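Local structure of probable transcriptional repressor protein (Mycobacterium tuberculosis, 4FX0) at residues G50-M55 / C92-E96; A21-L26 / L111-Q116; T34-L39 / N72-M76. The protein probably acts as an oxidation-sensing, DNA-binding transcriptional repressor of the MarR family. All coordinates share one frame; numbering follows the deposited sequence.

Interactions 1 and 3 belong to the winged helix-turn-helix that in MarR proteins reads DNA, whereas interaction 2 lies where the first long helix, 7-26, meets helix 99-119. Both 2 and 3 touch the second subunit; interaction 1 does not. Centres of interactions 1 and 3 are 13 Å apart, and they touch where Met55 CE packs on Leu73 CD2 at 3.8 Å. Interaction 3 reaches interaction 2 through Phe36, whose CZ lies 3.5 Å from Trp112 CG. Interactions 1 and 2 lie on opposite sides of the chain's centre, with nearest atoms about 17 Å apart. Helix 33-45 thus joins the two regions, meeting helix 66-78 in interaction 3 and touching interaction 2 through Phe36.

Interaction 1. Residues G50-M55 / C92-E96; sequences GIDLTM and CKRIE
Ile51 and Ile95 form a hydrogen-bonded antiparallel pair in strands 51-53 and 93-96, whose N-to-C directions are 133° apart, antiparallel with a marked twist, and whose axes approach to 4.6 Å. Ile51 N gives its hydrogen to Ile95 O at 3.2 Å, and Ile95 N returns the bond to Ile51 O at 3.0 Å. Two residues on, Leu53 N donates to Lys93 O at 2.8 Å. Here the first short strand of the MarR winged-helix fold joins a strand of the wing; strand 82-86 lies on the far side of 93-97.

On one face Asp52 and Arg94 make a salt bridge. The Arg94 chain leaves the backbone with CG opposite N (chi1 179°) and then curls at chi2 and chi3, bringing NE to Asp52 OD1; the carboxylate and guanidinium planes lie 49° apart. The modelled separation is too short to take literally at this resolution. The face carrying Ile51, Leu53 and Ile95 is mainly apolar, though Lys93 shares it. Met55, from the start of the next helix, brings CE to 4.2 Å from Ile95 CD1, a methyl that also lies 4.4 Å from Leu53 CB. Met55 also packs on helix 66-78, and Ile95 on Ile42. Just before strand 51-53, Gly50 N donates to Glu96 OE2 at 2.9 Å, on its anti lone pair, while Glu96 OE1 pairs with Arg83.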
ATOM      1  N   GLY B  50     -16.408  21.953   8.864  1.00 64.17           N
ATOM      2  CA  GLY B  50     -15.689  20.868   8.221  1.00 64.84           C
ATOM      3  C   GLY B  50     -16.285  20.507   6.876  1.00 83.91           C
ATOM      4  O   GLY B  50     -16.657  21.388   6.100  1.00 96.61           O
ATOM      5  N   ILE B  51     -16.376  19.210   6.597  1.00 86.05           N
ATOM      6  CA  ILE B  51     -16.918  18.739   5.326  1.00 82.66           C
ATOM      7  C   ILE B  51     -17.675  17.427   5.471  1.00 64.74           C
ATOM      8  O   ILE B  51     -17.401  16.632   6.370  1.00 48.91           O
ATOM      9  CB  ILE B  51     -15.809  18.523   4.282  1.00 78.72           C
ATOM     10  CG1 ILE B  51     -14.879  17.392   4.724  1.00 68.97           C
ATOM     11  CG2 ILE B  51     -15.028  19.800   4.057  1.00 97.61           C
ATOM     12  CD1 ILE B  51     -13.724  17.157   3.784  1.00 77.19           C
ATOM     13  N   ASP B  52     -18.623  17.207   4.569  1.00 63.56           N
ATOM     14  CA  ASP B  52     -19.364  15.955   4.523  1.00 72.84           C
ATOM     15  C   ASP B  52     -18.743  15.019   3.494  1.00 65.24           C
ATOM     16  O   ASP B  52     -18.597  15.380   2.326  1.00 60.83           O
ATOM     17  CB  ASP B  52     -20.831  16.213   4.179  1.00 84.16           C
ATOM     18  CG  ASP B  52     -21.550  17.010   5.249  1.00 88.49           C
ATOM     19  OD1 ASP B  52     -20.919  17.901   5.853  1.00 79.90           O
ATOM     20  OD2 ASP B  52     -22.747  16.743   5.485  1.00 89.56           O
ATOM     21  N   LEU B  53     -18.373  13.820   3.931  1.00 57.77           N
ATOM     22  CA  LEU B  53     -17.751  12.847   3.042  1.00 63.30           C
ATOM     23  C   LEU B  53     -18.164  11.419   3.368  1.00 66.60           C
ATOM     24  O   LEU B  53     -18.338  11.061   4.534  1.00 54.41           O
ATOM     25  CB  LEU B  53     -16.226  12.948   3.113  1.00 55.77           C
ATOM     26  CG  LEU B  53     -15.540  14.155   2.477  1.00 48.37           C
ATOM     27  CD1 LEU B  53     -14.035  14.001   2.600  1.00 54.86           C
ATOM     28  CD2 LEU B  53     -15.946  14.302   1.019  1.00 56.64           C
ATOM     29  N   THR B  54     -18.313  10.606   2.329  1.00 80.32           N
ATOM     30  CA  THR B  54     -18.543   9.183   2.507  1.00 81.72           C
ATOM     31  C   THR B  54     -17.248   8.547   2.994  1.00 69.51           C
ATOM     32  O   THR B  54     -16.159   9.026   2.676  1.00 77.30           O
ATOM     33  CB  THR B  54     -18.972   8.515   1.188  1.00 88.49           C
ATOM     34  OG1 THR B  54     -20.111   9.200   0.651  1.00 96.16           O
ATOM     35  CG2 THR B  54     -19.325   7.052   1.416  1.00100.00           C
ATOM     36  N   MET B  55     -17.362   7.478   3.773  1.00 55.82           N
ATOM     37  CA  MET B  55     -16.183   6.771   4.257  1.00 53.64           C
ATOM     38  C   MET B  55     -15.406   6.150   3.100  1.00 68.88           C
ATOM     39  O   MET B  55     -14.177   6.109   3.120  1.00 73.35           O
ATOM     40  CB  MET B  55     -16.576   5.694   5.267  1.00 64.32           C
ATOM     41  CG  MET B  55     -17.168   6.231   6.561  1.00 76.45           C
ATOM     42  SD  MET B  55     -15.952   7.024   7.637  1.00 70.88           S
ATOM     43  CE  MET B  55     -15.852   8.665   6.923  1.00 52.89           C
ATOM     44  N   CYS B  92     -23.428   9.505   4.628  1.00 83.58           N
ATOM     45  CA  CYS B  92     -22.487  10.618   4.660  1.00 78.50           C
ATOM     46  C   CYS B  92     -22.090  10.953   6.096  1.00 70.94           C
ATOM     47  O   CYS B  92     -22.766  10.549   7.043  1.00 71.76           O
ATOM     48  CB  CYS B  92     -23.096  11.845   3.981  1.00 78.56           C
ATOM     49  SG  CYS B  92     -21.897  13.103   3.508  1.00 85.10           S
ATOM     50  N   LYS B  93     -20.992  11.688   6.256  1.00 59.35           N
ATOM     51  CA  LYS B  93     -20.516  12.066   7.585  1.00 62.34           C
ATOM     52  C   LYS B  93     -19.761  13.394   7.615  1.00 64.75           C
ATOM     53  O   LYS B  93     -19.000  13.715   6.702  1.00 51.76           O
ATOM     54  CB  LYS B  93     -19.648  10.959   8.190  1.00 58.82           C
ATOM     55  CG  LYS B  93     -20.434   9.919   8.966  1.00 67.34           C
ATOM     56  CD  LYS B  93     -19.519   8.882   9.595  1.00 80.32           C
ATOM     57  CE  LYS B  93     -20.327   7.848  10.359  1.00 70.24           C
ATOM     58  NZ  LYS B  93     -21.311   8.498  11.267  1.00 75.96           N
ATOM     59  N   ARG B  94     -19.979  14.154   8.684  1.00 67.79           N
ATOM     60  CA  ARG B  94     -19.320  15.438   8.875  1.00 69.95           C
ATOM     61  C   ARG B  94     -18.048  15.277   9.701  1.00 70.55           C
ATOM     62  O   ARG B  94     -18.105  14.927  10.881  1.00 71.75           O
ATOM     63  CB  ARG B  94     -20.264  16.421   9.567  1.00 55.71           C
ATOM     64  CG  ARG B  94     -19.651  17.785   9.826  1.00 63.52           C
ATOM     65  CD  ARG B  94     -19.450  18.550   8.529  1.00 70.80           C
ATOM     66  NE  ARG B  94     -20.718  19.009   7.971  1.00 83.81           N
ATOM     67  CZ  ARG B  94     -21.238  20.211   8.196  1.00 94.99           C
ATOM     68  NH1 ARG B  94     -20.594  21.080   8.964  1.00100.12           N
ATOM     69  NH2 ARG B  94     -22.398  20.547   7.650  1.00 99.73           N
ATOM     70  N   ILE B  95     -16.901  15.535   9.080  1.00 59.28           N
ATOM     71  CA  ILE B  95     -15.621  15.439   9.770  1.00 65.32           C
ATOM     72  C   ILE B  95     -14.941  16.806   9.861  1.00 66.94           C
ATOM     73  O   ILE B  95     -14.868  17.540   8.874  1.00 57.98           O
ATOM     74  CB  ILE B  95     -14.671  14.436   9.078  1.00 67.54           C
ATOM     75  CG1 ILE B  95     -15.365  13.086   8.878  1.00 65.56           C
ATOM     76  CG2 ILE B  95     -13.397  14.261   9.885  1.00 53.55           C
ATOM     77  CD1 ILE B  95     -15.792  12.819   7.450  1.00 68.86           C
ATOM     78  N   GLU B  96     -14.451  17.140  11.052  1.00 69.20           N
ATOM     79  CA  GLU B  96     -13.795  18.425  11.281  1.00 74.86           C
ATOM     80  C   GLU B  96     -12.453  18.267  11.984  1.00 68.26           C
ATOM     81  O   GLU B  96     -12.254  17.335  12.765  1.00 59.55           O
ATOM     82  CB  GLU B  96     -14.696  19.347  12.106  1.00 84.57           C
ATOM     83  CG  GLU B  96     -15.864  19.930  11.334  1.00 99.49           C
ATOM     84  CD  GLU B  96     -16.754  20.806  12.192  1.00107.18           C
ATOM     85  OE1 GLU B  96     -16.916  20.493  13.391  1.00101.30           O
ATOM     86  OE2 GLU B  96     -17.288  21.808  11.670  1.00114.20           O
TER

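Interaction 2. Residues A21-L26 / L111-Q116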
ATOM      1  N   ALA B  21       8.876   3.567   7.294  1.00 62.74           N
ATOM      2  CA  ALA B  21       9.777   4.703   7.451  1.00 64.19           C
ATOM      3  C   ALA B  21       9.008   5.979   7.783  1.00 48.80           C
ATOM      4  O   ALA B  21       9.437   6.774   8.619  1.00 49.55           O
ATOM      5  CB  ALA B  21      10.618   4.896   6.199  1.00 68.95           C
ATOM      6  N   TYR B  22       7.869   6.168   7.122  1.00 46.70           N
ATOM      7  CA  TYR B  22       7.027   7.333   7.375  1.00 49.34           C
ATOM      8  C   TYR B  22       6.439   7.305   8.784  1.00 53.21           C
ATOM      9  O   TYR B  22       6.327   8.342   9.438  1.00 56.24           O
ATOM     10  CB  TYR B  22       5.927   7.445   6.316  1.00 49.58           C
ATOM     11  CG  TYR B  22       6.383   8.151   5.057  1.00 57.20           C
ATOM     12  CD1 TYR B  22       7.453   7.667   4.316  1.00 54.82           C
ATOM     13  CD2 TYR B  22       5.747   9.303   4.613  1.00 59.53           C
ATOM     14  CE1 TYR B  22       7.878   8.310   3.170  1.00 51.94           C
ATOM     15  CE2 TYR B  22       6.165   9.954   3.465  1.00 54.72           C
ATOM     16  CZ  TYR B  22       7.232   9.451   2.748  1.00 53.79           C
ATOM     17  OH  TYR B  22       7.654  10.092   1.606  1.00 46.89           O
ATOM     18  N   ASP B  23       6.071   6.115   9.249  1.00 51.25           N
ATOM     19  CA  ASP B  23       5.620   5.939  10.625  1.00 47.12           C
ATOM     20  C   ASP B  23       6.729   6.316  11.598  1.00 54.97           C
ATOM     21  O   ASP B  23       6.513   7.085  12.535  1.00 63.62           O
ATOM     22  CB  ASP B  23       5.189   4.492  10.871  1.00 57.94           C
ATOM     23  CG  ASP B  23       3.762   4.228  10.442  1.00 60.97           C
ATOM     24  OD1 ASP B  23       3.158   5.116   9.805  1.00 61.76           O
ATOM     25  OD2 ASP B  23       3.246   3.129  10.737  1.00 67.44           O
ATOM     26  N   ARG B  24       7.917   5.768  11.368  1.00 56.89           N
ATOM     27  CA  ARG B  24       9.068   6.048  12.216  1.00 56.71           C
ATOM     28  C   ARG B  24       9.353   7.545  12.291  1.00 75.59           C
ATOM     29  O   ARG B  24       9.558   8.091  13.374  1.00 89.13           O
ATOM     30  CB  ARG B  24      10.304   5.309  11.704  1.00 54.85           C
ATOM     31  CG  ARG B  24      11.561   5.611  12.498  1.00112.42           C
ATOM     32  CD  ARG B  24      12.802   5.045  11.829  1.00109.70           C
ATOM     33  NE  ARG B  24      14.011   5.400  12.566  1.00116.82           N
ATOM     34  CZ  ARG B  24      14.508   4.685  13.569  1.00134.76           C
ATOM     35  NH1 ARG B  24      13.900   3.572  13.958  1.00136.44           N
ATOM     36  NH2 ARG B  24      15.613   5.084  14.186  1.00145.22           N
ATOM     37  N   ALA B  25       9.365   8.202  11.135  1.00 79.03           N
ATOM     38  CA  ALA B  25       9.652   9.632  11.071  1.00 70.66           C
ATOM     39  C   ALA B  25       8.583  10.464  11.774  1.00 62.90           C
ATOM     40  O   ALA B  25       8.883  11.503  12.363  1.00 66.55           O
ATOM     41  CB  ALA B  25       9.807  10.076   9.622  1.00 49.49           C
ATOM     42  N   LEU B  26       7.337  10.003  11.712  1.00 64.61           N
ATOM     43  CA  LEU B  26       6.211  10.735  12.288  1.00 57.12           C
ATOM     44  C   LEU B  26       5.993  10.440  13.770  1.00 59.92           C
ATOM     45  O   LEU B  26       5.110  11.022  14.398  1.00 63.32           O
ATOM     46  CB  LEU B  26       4.926  10.438  11.510  1.00 51.89           C
ATOM     47  CG  LEU B  26       4.804  11.076  10.125  1.00 50.91           C
ATOM     48  CD1 LEU B  26       3.657  10.456   9.345  1.00 42.96           C
ATOM     49  CD2 LEU B  26       4.628  12.582  10.248  1.00 47.14           C
ATOM     50  N   LEU B 111       8.356  16.708   9.749  1.00 48.04           N
ATOM     51  CA  LEU B 111       8.835  15.336   9.875  1.00 47.45           C
ATOM     52  C   LEU B 111       8.582  14.558   8.589  1.00 51.68           C
ATOM     53  O   LEU B 111       9.450  13.828   8.112  1.00 57.44           O
ATOM     54  CB  LEU B 111       8.156  14.637  11.052  1.00 46.71           C
ATOM     55  CG  LEU B 111       8.319  15.305  12.419  1.00 45.12           C
ATOM     56  CD1 LEU B 111       7.591  14.511  13.493  1.00 38.89           C
ATOM     57  CD2 LEU B 111       9.789  15.459  12.764  1.00 39.08           C
ATOM     58  N   TRP B 112       7.382  14.717   8.038  1.00 51.97           N
ATOM     59  CA  TRP B 112       7.018  14.081   6.777  1.00 45.02           C
ATOM     60  C   TRP B 112       7.842  14.651   5.630  1.00 56.53           C
ATOM     61  O   TRP B 112       8.191  13.941   4.687  1.00 54.93           O
ATOM     62  CB  TRP B 112       5.528  14.280   6.497  1.00 46.32           C
ATOM     63  CG  TRP B 112       5.138  14.036   5.070  1.00 45.48           C
ATOM     64  CD1 TRP B 112       4.901  12.829   4.480  1.00 42.60           C
ATOM     65  CD2 TRP B 112       4.927  15.024   4.054  1.00 48.27           C
ATOM     66  NE1 TRP B 112       4.561  13.003   3.161  1.00 59.17           N
ATOM     67  CE2 TRP B 112       4.569  14.347   2.874  1.00 45.11           C
ATOM     68  CE3 TRP B 112       5.007  16.423   4.028  1.00 56.40           C
ATOM     69  CZ2 TRP B 112       4.293  15.010   1.679  1.00 45.09           C
ATOM     70  CZ3 TRP B 112       4.733  17.083   2.841  1.00 55.28           C
ATOM     71  CH2 TRP B 112       4.380  16.376   1.684  1.00 46.58           C
ATOM     72  N   ARG B 113       8.152  15.939   5.725  1.00 62.66           N
ATOM     73  CA  ARG B 113       8.899  16.633   4.684  1.00 67.45           C
ATOM     74  C   ARG B 113      10.347  16.153   4.631  1.00 74.00           C
ATOM     75  O   ARG B 113      10.959  16.107   3.562  1.00 74.22           O
ATOM     76  CB  ARG B 113       8.841  18.144   4.917  1.00 73.14           C
ATOM     77  CG  ARG B 113       9.190  18.986   3.703  1.00 86.39           C
ATOM     78  CD  ARG B 113       8.545  20.359   3.802  1.00103.39           C
ATOM     79  NE  ARG B 113       8.860  21.205   2.655  1.00122.23           N
ATOM     80  CZ  ARG B 113       8.286  22.379   2.414  1.00127.22           C
ATOM     81  NH1 ARG B 113       7.358  22.847   3.238  1.00131.02           N
ATOM     82  NH2 ARG B 113       8.634  23.084   1.345  1.00116.52           N
ATOM     83  N   GLY B 114      10.889  15.791   5.789  1.00 74.18           N
ATOM     84  CA  GLY B 114      12.250  15.296   5.877  1.00 66.56           C
ATOM     85  C   GLY B 114      12.406  13.909   5.284  1.00 69.60           C
ATOM     86  O   GLY B 114      13.346  13.648   4.534  1.00 66.06           O
ATOM     87  N   VAL B 115      11.482  13.015   5.622  1.00 74.34           N
ATOM     88  CA  VAL B 115      11.522  11.648   5.114  1.00 61.46           C
ATOM     89  C   VAL B 115      11.219  11.612   3.617  1.00 52.83           C
ATOM     90  O   VAL B 115      11.808  10.828   2.874  1.00 47.26           O
ATOM     91  CB  VAL B 115      10.543  10.726   5.875  1.00 56.20           C
ATOM     92  CG1 VAL B 115       9.110  11.202   5.701  1.00 43.59           C
ATOM     93  CG2 VAL B 115      10.696   9.285   5.408  1.00 59.21           C
ATOM     94  N   GLN B 116      10.302  12.471   3.182  1.00 54.41           N
ATOM     95  CA  GLN B 116       9.961  12.592   1.769  1.00 34.53           C
ATOM     96  C   GLN B 116      11.195  12.953   0.954  1.00 57.82           C
ATOM     97  O   GLN B 116      11.462  12.356  -0.090  1.00 72.95           O
ATOM     98  CB  GLN B 116       8.886  13.664   1.578  1.00 41.49           C
ATOM     99  CG  GLN B 116       8.515  13.940   0.127  1.00 46.84           C
ATOM    100  CD  GLN B 116       7.543  12.922  -0.436  1.00 54.64           C
ATOM    101  OE1 GLN B 116       7.328  11.860   0.149  1.00 62.05           O
ATOM    102  NE2 GLN B 116       6.943  13.246  -1.575  1.00 50.57           N
TER
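Ala25 and Val115 face each other across helices 21-26 and 111-116, whose axes approach to 8.9 Å and run at 139°, closer to antiparallel than to parallel. Their CB atoms are 3.9 Å apart. With CG1 between its backbone N and carbonyl carbon (chi1 62°), Val115 sets that methyl over the centre of the Tyr22 ring, 3.8 Å away and almost on its normal, in a CH-pi contact, and CG2 lies 3.7 Å from Tyr22 CE1.

The pairing is part of the helical scaffold of the MarR dimer, where helix 7-26 packs on helix 99-119; Phe3 of the second subunit meets the Trp112 ring, and its Cys8 packs on Tyr22. Trp112 CD1 meets Tyr22 CE2 at 3.3 Å, rim to rim, with the ring planes turned 64°. At the far end of the ring Tyr22 OH donates to Gln116 OE1, in a bond modelled too short to read closely, with the amide nearly perpendicular to the ring. That same OE1 also accepts from Ala7 N of the second subunit, and Gln116 NE2 donates to Glu5 O there. Toward the end of helix 7-26, Leu26 CD2 lies 4.2 Å from Leu111 CB, while Leu111 CD1 approaches Ala25 O at 3.5 Å.

Interaction 3. Residues T34-L39 / N72-M76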
ATOM      1  N   THR B  34      -0.964   6.850   7.647  1.00 53.03           N
ATOM      2  CA  THR B  34      -2.357   6.891   7.219  1.00 55.88           C
ATOM      3  C   THR B  34      -3.120   7.988   7.958  1.00 44.16           C
ATOM      4  O   THR B  34      -3.889   8.733   7.352  1.00 47.66           O
ATOM      5  CB  THR B  34      -3.062   5.541   7.441  1.00 62.11           C
ATOM      6  OG1 THR B  34      -3.123   5.254   8.844  1.00 72.34           O
ATOM      7  CG2 THR B  34      -2.309   4.424   6.731  1.00 38.58           C
ATOM      8  N   GLN B  35      -2.905   8.082   9.267  1.00 42.96           N
ATOM      9  CA  GLN B  35      -3.537   9.128  10.070  1.00 46.06           C
ATOM     10  C   GLN B  35      -3.127  10.506   9.563  1.00 55.45           C
ATOM     11  O   GLN B  35      -3.976  11.335   9.234  1.00 63.64           O
ATOM     12  CB  GLN B  35      -3.167   8.978  11.547  1.00 45.11           C
ATOM     13  CG  GLN B  35      -3.827   7.797  12.241  1.00 36.61           C
ATOM     14  CD  GLN B  35      -3.229   7.519  13.607  1.00 58.55           C
ATOM     15  OE1 GLN B  35      -2.387   8.274  14.094  1.00 68.48           O
ATOM     16  NE2 GLN B  35      -3.657   6.428  14.230  1.00 52.05           N
ATOM     17  N   PHE B  36      -1.821  10.742   9.506  1.00 54.98           N
ATOM     18  CA  PHE B  36      -1.290  11.972   8.936  1.00 48.27           C
ATOM     19  C   PHE B  36      -1.966  12.267   7.603  1.00 55.02           C
ATOM     20  O   PHE B  36      -2.411  13.388   7.354  1.00 58.36           O
ATOM     21  CB  PHE B  36       0.225  11.860   8.743  1.00 47.26           C
ATOM     22  CG  PHE B  36       0.800  12.906   7.829  1.00 48.70           C
ATOM     23  CD1 PHE B  36       1.159  14.152   8.316  1.00 58.07           C
ATOM     24  CD2 PHE B  36       0.983  12.641   6.483  1.00 50.09           C
ATOM     25  CE1 PHE B  36       1.690  15.115   7.474  1.00 60.56           C
ATOM     26  CE2 PHE B  36       1.512  13.599   5.637  1.00 52.65           C
ATOM     27  CZ  PHE B  36       1.866  14.837   6.133  1.00 47.98           C
ATOM     28  N   SER B  37      -2.049  11.248   6.752  1.00 50.36           N
ATOM     29  CA  SER B  37      -2.664  11.391   5.438  1.00 51.55           C
ATOM     30  C   SER B  37      -4.090  11.921   5.539  1.00 47.07           C
ATOM     31  O   SER B  37      -4.423  12.941   4.938  1.00 43.88           O
ATOM     32  CB  SER B  37      -2.656  10.056   4.691  1.00 35.10           C
ATOM     33  OG  SER B  37      -1.334   9.581   4.506  1.00 59.66           O
ATOM     34  N   THR B  38      -4.930  11.224   6.301  1.00 51.43           N
ATOM     35  CA  THR B  38      -6.328  11.613   6.433  1.00 56.47           C
ATOM     36  C   THR B  38      -6.443  13.042   6.951  1.00 55.26           C
ATOM     37  O   THR B  38      -7.250  13.826   6.451  1.00 61.58           O
ATOM     38  CB  THR B  38      -7.113  10.659   7.358  1.00 50.32           C
ATOM     39  OG1 THR B  38      -6.656  10.806   8.707  1.00 69.07           O
ATOM     40  CG2 THR B  38      -6.934   9.214   6.916  1.00 55.93           C
ATOM     41  N   LEU B  39      -5.634  13.379   7.950  1.00 47.27           N
ATOM     42  CA  LEU B  39      -5.614  14.738   8.479  1.00 49.05           C
ATOM     43  C   LEU B  39      -5.342  15.727   7.358  1.00 46.58           C
ATOM     44  O   LEU B  39      -6.134  16.636   7.112  1.00 57.49           O
ATOM     45  CB  LEU B  39      -4.544  14.890   9.561  1.00 45.97           C
ATOM     46  CG  LEU B  39      -4.830  14.244  10.915  1.00 47.97           C
ATOM     47  CD1 LEU B  39      -3.727  14.587  11.899  1.00 51.24           C
ATOM     48  CD2 LEU B  39      -6.180  14.698  11.441  1.00 43.51           C
ATOM     49  N   ASN B  72      -9.272   3.762  11.969  1.00 55.33           N
ATOM     50  CA  ASN B  72      -8.303   4.820  12.218  1.00 68.43           C
ATOM     51  C   ASN B  72      -8.985   6.131  12.571  1.00 57.95           C
ATOM     52  O   ASN B  72      -8.581   6.825  13.499  1.00 65.98           O
ATOM     53  CB  ASN B  72      -7.383   5.009  11.011  1.00 79.51           C
ATOM     54  CG  ASN B  72      -6.163   4.113  11.068  1.00 80.57           C
ATOM     55  OD1 ASN B  72      -5.521   3.987  12.110  1.00 82.40           O
ATOM     56  ND2 ASN B  72      -5.840   3.481   9.947  1.00 83.51           N
ATOM     57  N   LEU B  73     -10.031   6.465  11.825  1.00 52.25           N
ATOM     58  CA  LEU B  73     -10.791   7.672  12.103  1.00 61.14           C
ATOM     59  C   LEU B  73     -11.317   7.635  13.533  1.00 61.66           C
ATOM     60  O   LEU B  73     -11.405   8.668  14.198  1.00 70.01           O
ATOM     61  CB  LEU B  73     -11.948   7.814  11.118  1.00 70.42           C
ATOM     62  CG  LEU B  73     -12.481   9.238  10.965  1.00 61.91           C
ATOM     63  CD1 LEU B  73     -11.363  10.168  10.519  1.00 56.60           C
ATOM     64  CD2 LEU B  73     -13.636   9.270   9.980  1.00 49.03           C
ATOM     65  N   GLU B  74     -11.662   6.440  14.003  1.00 60.17           N
ATOM     66  CA  GLU B  74     -12.151   6.268  15.366  1.00 63.93           C
ATOM     67  C   GLU B  74     -11.069   6.596  16.388  1.00 64.57           C
ATOM     68  O   GLU B  74     -11.275   7.424  17.275  1.00 64.13           O
ATOM     69  CB  GLU B  74     -12.667   4.845  15.591  1.00 70.86           C
ATOM     70  CG  GLU B  74     -14.157   4.766  15.896  1.00 85.65           C
ATOM     71  CD  GLU B  74     -14.586   5.719  17.000  1.00 82.91           C
ATOM     72  OE1 GLU B  74     -15.314   6.688  16.698  1.00 65.87           O
ATOM     73  OE2 GLU B  74     -14.204   5.500  18.170  1.00 84.83           O
ATOM     74  N   VAL B  75      -9.918   5.943  16.264  1.00 65.15           N
ATOM     75  CA  VAL B  75      -8.813   6.191  17.183  1.00 74.69           C
ATOM     76  C   VAL B  75      -8.405   7.659  17.130  1.00 80.33           C
ATOM     77  O   VAL B  75      -7.918   8.214  18.115  1.00 90.25           O
ATOM     78  CB  VAL B  75      -7.591   5.287  16.890  1.00 71.18           C
ATOM     79  CG1 VAL B  75      -7.105   5.480  15.466  1.00 62.42           C
ATOM     80  CG2 VAL B  75      -6.467   5.567  17.881  1.00 72.62           C
ATOM     81  N   MET B  76      -8.622   8.288  15.980  1.00 69.30           N
ATOM     82  CA  MET B  76      -8.276   9.695  15.801  1.00 58.87           C
ATOM     83  C   MET B  76      -9.253  10.618  16.520  1.00 57.08           C
ATOM     84  O   MET B  76      -8.840  11.511  17.259  1.00 63.67           O
ATOM     85  CB  MET B  76      -8.209  10.050  14.317  1.00 71.45           C
ATOM     86  CG  MET B  76      -7.151   9.282  13.548  1.00 76.64           C
ATOM     87  SD  MET B  76      -7.167   9.682  11.793  1.00 59.02           S
ATOM     88  CE  MET B  76      -6.439  11.314  11.824  1.00 45.44           C
TER
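Met76 meets Thr38 because its side chain runs out straight from CG and then bends at the last torsion (chi3 74°), which swings CE against helix 33-45, while Thr38 holds OG1 between its backbone N and carbonyl carbon (chi1 68°), so that OG1 meets the thioether, 3.2 Å from Met76 CE. In this winged helix-turn-helix, helix 66-78 takes the place of the recognition helix that in MarR proteins enters the DNA groove, and helix 33-45 packs behind it; the short segments 34-39 and 72-76 cross at 81°, their axes 10.5 Å apart.

Met76 carries most of the contact. It slides past Gln35 in the opposite direction, SD lying 3.9 Å from Gln35 CG, and its CE lies against Leu39 CD2, at 3.4 Å, with Gln35 O close by at 3.6 Å from CE. Val82, from the wing strand that follows helix 66-78, packs on both Met76 and Leu39.

Further toward the start of helix 33-45 the meeting becomes polar but loose. Asn72 ND2 comes to 3.4 Å from Thr34 OG1 at an angle too poor for a bond, and Thr34 OG1 bonds instead with Thr32 OG1. The amides of Gln35 and Asn72 stand almost perpendicular; Gln35 OE1 is hydrogen-bonded by Thr32 N, and NE2 has as neighbours Asn72 OD1, too far for a bond, and Val75 CG1, 3.8 Å away. Gln35 O accepts two bonds, from Leu39 N in the helix and, on a lone pair in the carbonyl plane, from Thr38 OG1 at 2.8 Å.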